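Local coordinates for protein sugar isomerase (Sinorhizobium meliloti, PDB 3QC0) that is a probable sugar isomerase that binds a zinc ion in a xylose isomerase-like TIM barrel, at residues A36-Q41 with E246-S251; K60-C65 with H242-V247; C99-A104 with A202-D207. All coordinates share one frame; numbering follows the deposited sequence.

Interaction 1 (A36-Q41 with E246-S251); sequences APWRDQ and EVEIFS
Glu248 binds the zinc ion through OE1 and turns its other oxygen, OE2, to the indole of Trp38. Both residues belong to a TIM barrel, at the end where the strands 34-36 and 245-247 run out into loops. The zinc site is completed by Glu142, Asp177 and His204. Glu248 OE2 lies 3.6 Å from Trp38 CZ2, at the edge of the indole and near its plane. The carboxylate is turned 60° against the ring. No hydrogen bond forms here; the indole NE1 is instead bonded to Asn10 OD1, on the strand between the two segments. Beyond the acid, Phe250 meets the same carbon obliquely: its CZ is 3.9 Å from Trp38 CZ2. The two aromatic side chains cross at about a right angle. Phe250 keeps its ring beside its own backbone N (chi1 -46°), and this brings the ring back to Trp38. Trp38 is also the N-cap of helix 39-45. Its backbone N is bonded to Gln41 OE1 at 3.0 Å. This is one half of a capping box; the tryptophan side chain cannot accept the return bond from Gln41 N. Deeper in the barrel, Ala36 packs on Glu246, whose carboxylate oxygens are bonded to Thr62 and Asn10. The Ala36 methyl sits tightly over the flat face of that carboxylate, with CB 3.3 Å from Glu246 CD.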
ATOM      1  N   ALA A  36     -16.744 -19.036  -2.038  1.00 20.60           N
ATOM      2  CA  ALA A  36     -16.926 -17.941  -1.092  1.00 19.20           C
ATOM      3  C   ALA A  36     -17.847 -16.927  -1.741  1.00 19.87           C
ATOM      4  O   ALA A  36     -17.425 -16.143  -2.595  1.00 18.50           O
ATOM      5  CB  ALA A  36     -15.570 -17.318  -0.701  1.00 19.17           C
ATOM      6  N   PRO A  37     -19.146 -16.973  -1.391  1.00 17.83           N
ATOM      7  CA  PRO A  37     -20.068 -16.007  -1.924  1.00 18.89           C
ATOM      8  C   PRO A  37     -20.065 -14.699  -1.145  1.00 18.47           C
ATOM      9  O   PRO A  37     -19.531 -14.625  -0.030  1.00 18.04           O
ATOM     10  CB  PRO A  37     -21.412 -16.690  -1.749  1.00 18.89           C
ATOM     11  CG  PRO A  37     -21.259 -17.399  -0.424  1.00 18.48           C
ATOM     12  CD  PRO A  37     -19.791 -17.863  -0.408  1.00 18.88           C
ATOM     13  N   TRP A  38     -20.685 -13.698  -1.757  1.00 18.96           N
ATOM     14  CA  TRP A  38     -20.879 -12.418  -1.145  1.00 18.37           C
ATOM     15  C   TRP A  38     -22.310 -12.242  -0.672  1.00 18.56           C
ATOM     16  O   TRP A  38     -23.261 -12.851  -1.222  1.00 18.94           O
ATOM     17  CB  TRP A  38     -20.504 -11.306  -2.129  1.00 18.45           C
ATOM     18  CG  TRP A  38     -19.047 -11.230  -2.405  1.00 18.27           C
ATOM     19  CD1 TRP A  38     -18.236 -12.215  -2.873  1.00 18.64           C
ATOM     20  CD2 TRP A  38     -18.191 -10.101  -2.166  1.00 17.88           C
ATOM     21  NE1 TRP A  38     -16.941 -11.769  -2.956  1.00 19.75           N
ATOM     22  CE2 TRP A  38     -16.900 -10.476  -2.531  1.00 17.31           C
ATOM     23  CE3 TRP A  38     -18.414  -8.805  -1.714  1.00 18.55           C
ATOM     24  CZ2 TRP A  38     -15.823  -9.598  -2.470  1.00 18.50           C
ATOM     25  CZ3 TRP A  38     -17.324  -7.937  -1.637  1.00 19.95           C
ATOM     26  CH2 TRP A  38     -16.061  -8.352  -1.984  1.00 19.92           C
ATOM     27  N   ARG A  39     -22.498 -11.374   0.310  1.00 17.97           N
ATOM     28  CA  ARG A  39     -23.805 -11.239   0.943  1.00 18.90           C
ATOM     29  C   ARG A  39     -24.874 -10.743  -0.020  1.00 20.08           C
ATOM     30  O   ARG A  39     -26.036 -11.148   0.098  1.00 21.21           O
ATOM     31  CB  ARG A  39     -23.707 -10.310   2.138  1.00 18.43           C
ATOM     32  CG  ARG A  39     -22.865 -10.930   3.269  1.00 17.81           C
ATOM     33  CD  ARG A  39     -22.698  -9.964   4.379  1.00 19.17           C
ATOM     34  NE  ARG A  39     -23.920  -9.701   5.102  1.00 17.54           N
ATOM     35  CZ  ARG A  39     -24.129  -8.640   5.882  1.00 19.45           C
ATOM     36  NH1 ARG A  39     -23.197  -7.691   5.990  1.00 19.64           N
ATOM     37  NH2 ARG A  39     -25.221  -8.493   6.538  1.00 22.71           N
ATOM     38  N   ASP A  40     -24.488  -9.911  -0.974  1.00 20.83           N
ATOM     39  CA  ASP A  40     -25.449  -9.390  -1.971  1.00 23.01           C
ATOM     40  C   ASP A  40     -25.904 -10.499  -2.881  1.00 23.66           C
ATOM     41  O   ASP A  40     -27.086 -10.533  -3.238  1.00 25.41           O
ATOM     42  CB  ASP A  40     -24.933  -8.168  -2.753  1.00 23.60           C
ATOM     43  CG  ASP A  40     -23.624  -8.404  -3.495  1.00 26.05           C
ATOM     44  OD1 ASP A  40     -22.893  -9.368  -3.245  1.00 26.17           O
ATOM     45  OD2 ASP A  40     -23.313  -7.546  -4.355  1.00 32.04           O
ATOM     46  N   GLN A  41     -24.995 -11.406  -3.226  1.00 23.04           N
ATOM     47  CA  GLN A  41     -25.334 -12.556  -4.076  1.00 23.70           C
ATOM     48  C   GLN A  41     -26.279 -13.501  -3.356  1.00 23.72           C
ATOM     49  O   GLN A  41     -27.232 -14.055  -3.968  1.00 23.55           O
ATOM     50  CB  GLN A  41     -24.083 -13.315  -4.481  1.00 23.79           C
ATOM     51  CG  GLN A  41     -23.097 -12.468  -5.316  1.00 23.22           C
ATOM     52  CD  GLN A  41     -21.800 -13.191  -5.593  1.00 25.45           C
ATOM     53  OE1 GLN A  41     -21.199 -13.770  -4.686  1.00 23.14           O
ATOM     54  NE2 GLN A  41     -21.335 -13.143  -6.871  1.00 26.74           N
ATOM     55  N   GLU A 246      -8.526 -19.841  -2.104  1.00 18.60           N
ATOM     56  CA  GLU A 246      -9.734 -19.212  -2.596  1.00 19.21           C
ATOM     57  C   GLU A 246      -9.406 -18.155  -3.651  1.00 18.51           C
ATOM     58  O   GLU A 246      -8.749 -17.137  -3.329  1.00 18.32           O
ATOM     59  CB  GLU A 246     -10.464 -18.593  -1.397  1.00 18.43           C
ATOM     60  CG  GLU A 246     -11.743 -17.852  -1.748  1.00 19.53           C
ATOM     61  CD  GLU A 246     -12.303 -17.128  -0.564  1.00 19.51           C
ATOM     62  OE1 GLU A 246     -12.477 -17.772   0.498  1.00 19.09           O
ATOM     63  OE2 GLU A 246     -12.567 -15.919  -0.682  1.00 21.30           O
ATOM     64  N   VAL A 247      -9.790 -18.401  -4.892  1.00 20.06           N
ATOM     65  CA  VAL A 247      -9.547 -17.488  -5.993  1.00 19.00           C
ATOM     66  C   VAL A 247     -10.481 -16.302  -5.968  1.00 18.99           C
ATOM     67  O   VAL A 247     -11.685 -16.414  -6.115  1.00 19.68           O
ATOM     68  CB  VAL A 247      -9.662 -18.154  -7.343  1.00 19.56           C
ATOM     69  CG1 VAL A 247      -9.448 -17.125  -8.469  1.00 19.03           C
ATOM     70  CG2 VAL A 247      -8.697 -19.367  -7.394  1.00 19.10           C
ATOM     71  N   GLU A 248      -9.894 -15.132  -5.767  1.00 17.75           N
ATOM     72  CA  GLU A 248     -10.658 -13.904  -5.653  1.00 17.59           C
ATOM     73  C   GLU A 248     -10.050 -12.875  -6.590  1.00 17.18           C
ATOM     74  O   GLU A 248      -9.021 -12.262  -6.315  1.00 18.04           O
ATOM     75  CB  GLU A 248     -10.673 -13.394  -4.205  1.00 16.69           C
ATOM     76  CG  GLU A 248     -11.519 -12.155  -4.021  1.00 17.59           C
ATOM     77  CD  GLU A 248     -11.500 -11.648  -2.620  1.00 21.01           C
ATOM     78  OE1 GLU A 248     -10.492 -11.836  -1.955  1.00 17.45           O
ATOM     79  OE2 GLU A 248     -12.529 -11.105  -2.174  1.00 25.15           O
ATOM     80  N   ILE A 249     -10.673 -12.735  -7.750  1.00 17.84           N
ATOM     81  CA  ILE A 249     -10.231 -11.848  -8.814  1.00 18.53           C
ATOM     82  C   ILE A 249     -11.316 -10.821  -9.139  1.00 20.43           C
ATOM     83  O   ILE A 249     -12.446 -11.180  -9.454  1.00 21.81           O
ATOM     84  CB  ILE A 249      -9.875 -12.633 -10.107  1.00 19.73           C
ATOM     85  CG1 ILE A 249      -8.729 -13.604  -9.824  1.00 20.54           C
ATOM     86  CG2 ILE A 249      -9.503 -11.652 -11.250  1.00 20.08           C
ATOM     87  CD1 ILE A 249      -8.436 -14.668 -10.904  1.00 20.79           C
ATOM     88  N   PHE A 250     -10.970  -9.546  -9.065  1.00 19.66           N
ATOM     89  CA  PHE A 250     -11.777  -8.438  -9.550  1.00 21.00           C
ATOM     90  C   PHE A 250     -11.097  -7.926 -10.823  1.00 21.96           C
ATOM     91  O   PHE A 250      -9.997  -7.378 -10.738  1.00 20.92           O
ATOM     92  CB  PHE A 250     -11.879  -7.270  -8.537  1.00 19.91           C
ATOM     93  CG  PHE A 250     -12.190  -7.667  -7.103  1.00 21.44           C
ATOM     94  CD1 PHE A 250     -12.900  -8.795  -6.774  1.00 23.74           C
ATOM     95  CD2 PHE A 250     -11.816  -6.821  -6.071  1.00 23.40           C
ATOM     96  CE1 PHE A 250     -13.160  -9.121  -5.432  1.00 23.48           C
ATOM     97  CE2 PHE A 250     -12.083  -7.142  -4.744  1.00 23.77           C
ATOM     98  CZ  PHE A 250     -12.743  -8.313  -4.425  1.00 22.34           C
ATOM     99  N   SER A 251     -11.695  -8.132 -11.997  1.00 24.15           N
ATOM    100  CA  SER A 251     -11.035  -7.785 -13.271  1.00 25.05           C
ATOM    101  C   SER A 251     -12.031  -7.219 -14.273  1.00 27.01           C
ATOM    102  O   SER A 251     -12.567  -7.949 -15.123  1.00 27.29           O
ATOM    103  CB  SER A 251     -10.307  -8.990 -13.855  1.00 25.06           C
ATOM    104  OG  SER A 251      -9.675  -8.671 -15.104  1.00 24.43           O
TER

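Interaction 2 (K60-C65 with H242-V247); sequences KLTGLC and HGAQEV
Thr62 and Glu246 carry the polar part of this contact. Thr62 OG1 donates a short hydrogen bond of 2.6 Å to Glu246 OE1. The hydroxyl meets the oxygen on its anti side, 34° out of the carboxylate plane. The two side chains run antiparallel alongside each other. A chi1 of 47° places OG1 between the Thr62 backbone N and carbonyl carbon, facing the acid. A water adds a second grip on the same carboxylate oxygen. It donates to Glu246 OE1 at 2.7 Å and to Thr62 O at 3.1 Å, bridging side chain and backbone. The hydroxyl and the water both hold OE1, and Asn10 ND2 holds OE2, which probably fixes the rotation of the carboxylate. Thr62 OG1 has a further partner in Ser8 OG. The apolar part is small. Thr62 CG2 rests on the methyl of Ala244, with CG2 and CB 3.9 Å apart. Gly63 adds a backbone approach only, its N lying 3.9 Å from Glu246 OE1. Thr62 and Gly63 form the short break within strand 60-68. That strand is the third of the barrel and 245-247 is the eighth. Strands 34-36 and 7-10 lie between them in the sheet, so the contact reaches across the barrel interior past both, with strand 200-205 flanking 245-247 on its other side.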
ATOM      1  N   LYS A  60     -18.419 -26.626   0.625  1.00 28.16           N
ATOM      2  CA  LYS A  60     -17.687 -25.894   1.663  1.00 27.81           C
ATOM      3  C   LYS A  60     -17.736 -24.417   1.295  1.00 25.56           C
ATOM      4  O   LYS A  60     -17.660 -24.065   0.117  1.00 24.82           O
ATOM      5  CB  LYS A  60     -16.236 -26.379   1.746  1.00 28.07           C
ATOM      6  CG  LYS A  60     -15.300 -25.397   2.452  1.00 28.76           C
ATOM      7  CD  LYS A  60     -13.867 -25.926   2.557  1.00 30.53           C
ATOM      8  CE  LYS A  60     -13.721 -27.033   3.602  1.00 31.38           C
ATOM      9  NZ  LYS A  60     -14.241 -26.680   4.945  1.00 29.76           N
ATOM     10  N   LEU A  61     -17.907 -23.558   2.291  1.00 23.80           N
ATOM     11  CA  LEU A  61     -17.703 -22.121   2.116  1.00 22.37           C
ATOM     12  C   LEU A  61     -16.398 -21.748   2.810  1.00 21.73           C
ATOM     13  O   LEU A  61     -16.273 -21.884   4.029  1.00 22.46           O
ATOM     14  CB  LEU A  61     -18.844 -21.300   2.690  1.00 21.88           C
ATOM     15  CG  LEU A  61     -19.933 -20.919   1.683  1.00 22.88           C
ATOM     16  CD1 LEU A  61     -20.707 -22.135   1.183  1.00 26.01           C
ATOM     17  CD2 LEU A  61     -20.854 -19.844   2.268  1.00 25.08           C
ATOM     18  N   THR A  62     -15.410 -21.329   2.031  1.00 20.79           N
ATOM     19  CA  THR A  62     -14.134 -20.917   2.645  1.00 20.23           C
ATOM     20  C   THR A  62     -14.280 -19.568   3.360  1.00 19.82           C
ATOM     21  O   THR A  62     -13.439 -19.205   4.195  1.00 20.10           O
ATOM     22  CB  THR A  62     -12.990 -20.879   1.592  1.00 20.07           C
ATOM     23  OG1 THR A  62     -13.435 -20.181   0.425  1.00 19.83           O
ATOM     24  CG2 THR A  62     -12.553 -22.314   1.240  1.00 22.70           C
ATOM     25  N   GLY A  63     -15.325 -18.824   3.005  1.00 18.93           N
ATOM     26  CA  GLY A  63     -15.671 -17.580   3.655  1.00 18.17           C
ATOM     27  C   GLY A  63     -17.034 -17.094   3.205  1.00 18.63           C
ATOM     28  O   GLY A  63     -17.561 -17.587   2.188  1.00 19.19           O
ATOM     29  N   LEU A  64     -17.588 -16.145   3.953  1.00 16.67           N
ATOM     30  CA  LEU A  64     -18.679 -15.291   3.469  1.00 17.08           C
ATOM     31  C   LEU A  64     -18.116 -13.865   3.442  1.00 15.51           C
ATOM     32  O   LEU A  64     -17.545 -13.391   4.437  1.00 15.39           O
ATOM     33  CB  LEU A  64     -19.897 -15.351   4.385  1.00 16.61           C
ATOM     34  CG  LEU A  64     -21.074 -14.446   4.029  1.00 16.71           C
ATOM     35  CD1 LEU A  64     -21.695 -14.804   2.644  1.00 16.50           C
ATOM     36  CD2 LEU A  64     -22.150 -14.478   5.140  1.00 16.51           C
ATOM     37  N   CYS A  65     -18.281 -13.196   2.304  1.00 16.48           N
ATOM     38  CA  CYS A  65     -17.826 -11.821   2.143  1.00 15.87           C
ATOM     39  C   CYS A  65     -18.998 -10.848   2.164  1.00 15.93           C
ATOM     40  O   CYS A  65     -19.888 -10.947   1.291  1.00 17.61           O
ATOM     41  CB  CYS A  65     -17.096 -11.647   0.829  1.00 16.42           C
ATOM     42  SG  CYS A  65     -15.520 -12.466   0.743  1.00 22.86           S
ATOM     43  N   HIS A 242      -3.756 -25.775   5.910  1.00 26.09           N
ATOM     44  CA  HIS A 242      -3.841 -26.630   4.738  1.00 27.83           C
ATOM     45  C   HIS A 242      -5.197 -26.537   4.040  1.00 28.00           C
ATOM     46  O   HIS A 242      -5.524 -27.378   3.183  1.00 29.91           O
ATOM     47  CB  HIS A 242      -3.520 -28.082   5.153  1.00 29.28           C
ATOM     48  CG  HIS A 242      -2.150 -28.228   5.750  1.00 30.13           C
ATOM     49  ND1 HIS A 242      -1.006 -28.334   4.983  1.00 32.50           N
ATOM     50  CD2 HIS A 242      -1.741 -28.219   7.041  1.00 31.56           C
ATOM     51  CE1 HIS A 242       0.047 -28.392   5.782  1.00 32.28           C
ATOM     52  NE2 HIS A 242      -0.373 -28.316   7.035  1.00 32.89           N
ATOM     53  N   GLY A 243      -5.971 -25.505   4.383  1.00 26.74           N
ATOM     54  CA  GLY A 243      -7.264 -25.251   3.748  1.00 26.60           C
ATOM     55  C   GLY A 243      -7.161 -24.852   2.289  1.00 25.54           C
ATOM     56  O   GLY A 243      -6.049 -24.574   1.757  1.00 26.13           O
ATOM     57  N   ALA A 244      -8.313 -24.758   1.645  1.00 24.03           N
ATOM     58  CA  ALA A 244      -8.367 -24.492   0.237  1.00 24.42           C
ATOM     59  C   ALA A 244      -7.874 -23.078  -0.055  1.00 23.55           C
ATOM     60  O   ALA A 244      -7.986 -22.168   0.775  1.00 23.60           O
ATOM     61  CB  ALA A 244      -9.776 -24.659  -0.294  1.00 25.71           C
ATOM     62  N   GLN A 245      -7.339 -22.922  -1.252  1.00 22.54           N
ATOM     63  CA  GLN A 245      -6.932 -21.618  -1.733  1.00 21.10           C
ATOM     64  C   GLN A 245      -8.119 -21.055  -2.479  1.00 20.37           C
ATOM     65  O   GLN A 245      -8.649 -21.723  -3.377  1.00 21.43           O
ATOM     66  CB  GLN A 245      -5.716 -21.743  -2.651  1.00 21.93           C
ATOM     67  CG  GLN A 245      -4.507 -22.307  -1.942  1.00 22.56           C
ATOM     68  CD  GLN A 245      -3.324 -22.506  -2.880  1.00 24.85           C
ATOM     69  OE1 GLN A 245      -2.894 -21.569  -3.541  1.00 26.65           O
ATOM     70  NE2 GLN A 245      -2.802 -23.715  -2.942  1.00 25.49           N
ATOM     71  N   GLU A 246      -8.526 -19.841  -2.104  1.00 18.60           N
ATOM     72  CA  GLU A 246      -9.734 -19.212  -2.596  1.00 19.21           C
ATOM     73  C   GLU A 246      -9.406 -18.155  -3.651  1.00 18.51           C
ATOM     74  O   GLU A 246      -8.749 -17.137  -3.329  1.00 18.32           O
ATOM     75  CB  GLU A 246     -10.464 -18.593  -1.397  1.00 18.43           C
ATOM     76  CG  GLU A 246     -11.743 -17.852  -1.748  1.00 19.53           C
ATOM     77  CD  GLU A 246     -12.303 -17.128  -0.564  1.00 19.51           C
ATOM     78  OE1 GLU A 246     -12.477 -17.772   0.498  1.00 19.09           O
ATOM     79  OE2 GLU A 246     -12.567 -15.919  -0.682  1.00 21.30           O
ATOM     80  N   VAL A 247      -9.790 -18.401  -4.892  1.00 20.06           N
ATOM     81  CA  VAL A 247      -9.547 -17.488  -5.993  1.00 19.00           C
ATOM     82  C   VAL A 247     -10.481 -16.302  -5.968  1.00 18.99           C
ATOM     83  O   VAL A 247     -11.685 -16.414  -6.115  1.00 19.68           O
ATOM     84  CB  VAL A 247      -9.662 -18.154  -7.343  1.00 19.56           C
ATOM     85  CG1 VAL A 247      -9.448 -17.125  -8.469  1.00 19.03           C
ATOM     86  CG2 VAL A 247      -8.697 -19.367  -7.394  1.00 19.10           C
TER
HETATM   87  O   HOH W   1     -12.443 -16.601   2.958  1.00 18.25           O

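Interaction 3 (C99-A104 with A202-D207); sequences CLVLVA and AHHICD
Val101 points a methyl at the imidazole edge of His204, inside the TIM barrel. The two residues lie on strands 100-103 and 200-205, the fourth and seventh of the sheet. Strands 139-141 and 172-177 come between them, so the side chains meet through the barrel core without backbone pairing. Val101 CG2 is 4.3 Å from His204 CE1 and lies near the plane of the ring. CG1 of Val101 is anti to its backbone N (chi1 175°) and stands a little farther from the same carbon, 4.7 Å from His204 CE1. The faces of the imidazole are therefore not what the valine covers. The histidine ring is directed to the metal: ND1 is a zinc ligand, together with Glu142, Asp177 and Glu248. Val101 also touches Glu142, so it packs against two of the metal ligands, His204 and Glu142. Two residues earlier on each chain segment, Cys99 and Ala202 face each other in an apolar pair. The Cys99 sulfur, SG, is 4.4 Å from Ala202 CB. It joins the two layers as well, since Cys99 SG lies 4.1 Å from Val101 CG2.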
ATOM      1  N   CYS A  99     -15.569 -19.154   7.802  1.00 17.75           N
ATOM      2  CA  CYS A  99     -15.364 -17.908   8.511  1.00 16.72           C
ATOM      3  C   CYS A  99     -16.222 -16.831   7.883  1.00 15.96           C
ATOM      4  O   CYS A  99     -16.720 -16.991   6.737  1.00 16.18           O
ATOM      5  CB  CYS A  99     -13.869 -17.441   8.491  1.00 16.46           C
ATOM      6  SG  CYS A  99     -13.236 -17.024   6.860  1.00 18.12           S
ATOM      7  N   LEU A 100     -16.381 -15.733   8.636  1.00 15.41           N
ATOM      8  CA  LEU A 100     -16.904 -14.473   8.105  1.00 13.84           C
ATOM      9  C   LEU A 100     -15.709 -13.551   7.914  1.00 14.60           C
ATOM     10  O   LEU A 100     -15.009 -13.260   8.883  1.00 14.65           O
ATOM     11  CB  LEU A 100     -17.867 -13.844   9.100  1.00 14.44           C
ATOM     12  CG  LEU A 100     -18.418 -12.473   8.696  1.00 12.38           C
ATOM     13  CD1 LEU A 100     -19.216 -12.507   7.409  1.00 12.85           C
ATOM     14  CD2 LEU A 100     -19.205 -11.791   9.832  1.00 13.21           C
ATOM     15  N   VAL A 101     -15.491 -13.135   6.678  1.00 14.75           N
ATOM     16  CA  VAL A 101     -14.403 -12.219   6.372  1.00 14.14           C
ATOM     17  C   VAL A 101     -14.780 -10.804   6.820  1.00 13.65           C
ATOM     18  O   VAL A 101     -15.895 -10.368   6.591  1.00 13.68           O
ATOM     19  CB  VAL A 101     -14.081 -12.265   4.864  1.00 15.28           C
ATOM     20  CG1 VAL A 101     -13.034 -11.214   4.501  1.00 18.64           C
ATOM     21  CG2 VAL A 101     -13.586 -13.675   4.463  1.00 17.61           C
ATOM     22  N   LEU A 102     -13.847 -10.097   7.468  1.00 12.56           N
ATOM     23  CA  LEU A 102     -14.091  -8.761   7.951  1.00 11.93           C
ATOM     24  C   LEU A 102     -13.178  -7.772   7.216  1.00 11.88           C
ATOM     25  O   LEU A 102     -11.941  -7.870   7.301  1.00 13.17           O
ATOM     26  CB  LEU A 102     -13.863  -8.602   9.462  1.00 12.44           C
ATOM     27  CG  LEU A 102     -14.670  -9.543  10.382  1.00 11.42           C
ATOM     28  CD1 LEU A 102     -14.250  -9.238  11.843  1.00 15.04           C
ATOM     29  CD2 LEU A 102     -16.171  -9.378  10.172  1.00 13.43           C
ATOM     30  N   VAL A 103     -13.806  -6.851   6.510  1.00 11.77           N
ATOM     31  CA  VAL A 103     -13.152  -5.726   5.836  1.00 12.43           C
ATOM     32  C   VAL A 103     -13.401  -4.516   6.713  1.00 12.47           C
ATOM     33  O   VAL A 103     -14.538  -4.103   6.886  1.00 12.62           O
ATOM     34  CB  VAL A 103     -13.722  -5.550   4.427  1.00 12.71           C
ATOM     35  CG1 VAL A 103     -13.145  -4.289   3.769  1.00 14.10           C
ATOM     36  CG2 VAL A 103     -13.399  -6.749   3.543  1.00 14.60           C
ATOM     37  N   ALA A 104     -12.341  -3.991   7.351  1.00 12.95           N
ATOM     38  CA  ALA A 104     -12.462  -3.216   8.599  1.00 12.63           C
ATOM     39  C   ALA A 104     -13.289  -1.941   8.524  1.00 12.09           C
ATOM     40  O   ALA A 104     -13.833  -1.503   9.533  1.00 11.76           O
ATOM     41  CB  ALA A 104     -11.055  -2.853   9.170  1.00 12.65           C
ATOM     42  N   ALA A 202      -8.103 -18.377   6.352  1.00 15.74           N
ATOM     43  CA  ALA A 202      -8.356 -18.397   4.927  1.00 15.74           C
ATOM     44  C   ALA A 202      -7.125 -17.918   4.205  1.00 16.01           C
ATOM     45  O   ALA A 202      -6.317 -17.168   4.784  1.00 15.85           O
ATOM     46  CB  ALA A 202      -9.572 -17.518   4.557  1.00 15.87           C
ATOM     47  N   HIS A 203      -7.037 -18.324   2.947  1.00 16.38           N
ATOM     48  CA  HIS A 203      -5.942 -17.963   2.035  1.00 15.77           C
ATOM     49  C   HIS A 203      -6.553 -17.636   0.700  1.00 16.40           C
ATOM     50  O   HIS A 203      -7.160 -18.522   0.059  1.00 17.43           O
ATOM     51  CB  HIS A 203      -4.969 -19.139   1.928  1.00 16.83           C
ATOM     52  CG  HIS A 203      -3.840 -18.927   0.975  1.00 16.09           C
ATOM     53  ND1 HIS A 203      -3.074 -19.964   0.497  1.00 18.42           N
ATOM     54  CD2 HIS A 203      -3.322 -17.788   0.426  1.00 16.97           C
ATOM     55  CE1 HIS A 203      -2.126 -19.480  -0.290  1.00 19.11           C
ATOM     56  NE2 HIS A 203      -2.284 -18.173  -0.390  1.00 17.89           N
ATOM     57  N   HIS A 204      -6.468 -16.365   0.298  1.00 15.82           N
ATOM     58  CA  HIS A 204      -7.029 -15.918  -0.961  1.00 16.39           C
ATOM     59  C   HIS A 204      -5.912 -15.723  -1.968  1.00 15.82           C
ATOM     60  O   HIS A 204      -4.854 -15.131  -1.641  1.00 15.85           O
ATOM     61  CB  HIS A 204      -7.815 -14.605  -0.850  1.00 15.58           C
ATOM     62  CG  HIS A 204      -8.843 -14.591   0.226  1.00 15.33           C
ATOM     63  ND1 HIS A 204      -9.504 -13.447   0.616  1.00 15.76           N
ATOM     64  CD2 HIS A 204      -9.342 -15.600   0.987  1.00 15.13           C
ATOM     65  CE1 HIS A 204     -10.360 -13.760   1.586  1.00 17.93           C
ATOM     66  NE2 HIS A 204     -10.288 -15.060   1.813  1.00 16.88           N
ATOM     67  N   ILE A 205      -6.178 -16.164  -3.195  1.00 16.85           N
ATOM     68  CA  ILE A 205      -5.208 -16.101  -4.279  1.00 16.02           C
ATOM     69  C   ILE A 205      -5.716 -15.354  -5.507  1.00 17.22           C
ATOM     70  O   ILE A 205      -6.906 -15.253  -5.747  1.00 16.55           O
ATOM     71  CB  ILE A 205      -4.687 -17.497  -4.679  1.00 17.27           C
ATOM     72  CG1 ILE A 205      -5.845 -18.409  -5.090  1.00 17.26           C
ATOM     73  CG2 ILE A 205      -3.841 -18.089  -3.540  1.00 18.07           C
ATOM     74  CD1 ILE A 205      -5.335 -19.749  -5.757  1.00 20.15           C
ATOM     75  N   CYS A 206      -4.734 -14.820  -6.244  1.00 15.35           N
ATOM     76  CA  CYS A 206      -4.900 -13.924  -7.398  1.00 16.71           C
ATOM     77  C   CYS A 206      -3.464 -13.441  -7.659  1.00 16.77           C
ATOM     78  O   CYS A 206      -2.520 -14.058  -7.179  1.00 18.00           O
ATOM     79  CB  CYS A 206      -5.866 -12.767  -7.128  1.00 15.52           C
ATOM     80  SG  CYS A 206      -5.368 -11.744  -5.748  1.00 17.97           S
ATOM     81  N   ASP A 207      -3.314 -12.389  -8.442  1.00 16.53           N
ATOM     82  CA  ASP A 207      -1.987 -11.893  -8.711  1.00 16.19           C
ATOM     83  C   ASP A 207      -1.954 -10.374  -8.808  1.00 15.05           C
ATOM     84  O   ASP A 207      -2.997  -9.729  -9.011  1.00 15.64           O
ATOM     85  CB  ASP A 207      -1.413 -12.522 -10.007  1.00 16.19           C
ATOM     86  CG  ASP A 207       0.073 -12.891  -9.887  1.00 16.91           C
ATOM     87  OD1 ASP A 207       0.812 -12.232  -9.085  1.00 16.71           O
ATOM     88  OD2 ASP A 207       0.531 -13.822 -10.618  1.00 18.47           O
TER

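In the fold
From the N terminus, the chain reaches the end of strand 34-36 and the start of helix 39-45, the first half of interaction 1, then strand 60-68, the first half of interaction 2, and then strand 100-103, which opens interaction 3. Interaction 3 closes first, at 202-207. It is nested inside the loops of the other two. Interactions 2 and 1 then close together on strand 245-247 and the loop after it, sharing Glu246 and Val247. Backbone hydrogen bonds link the contacts: Glu246 with His203 and Ile205, and Pro37 and Arg39 with Cys65. Together they tie the second, third and fourth strands of the barrel to the seventh and eighth, around the zinc site.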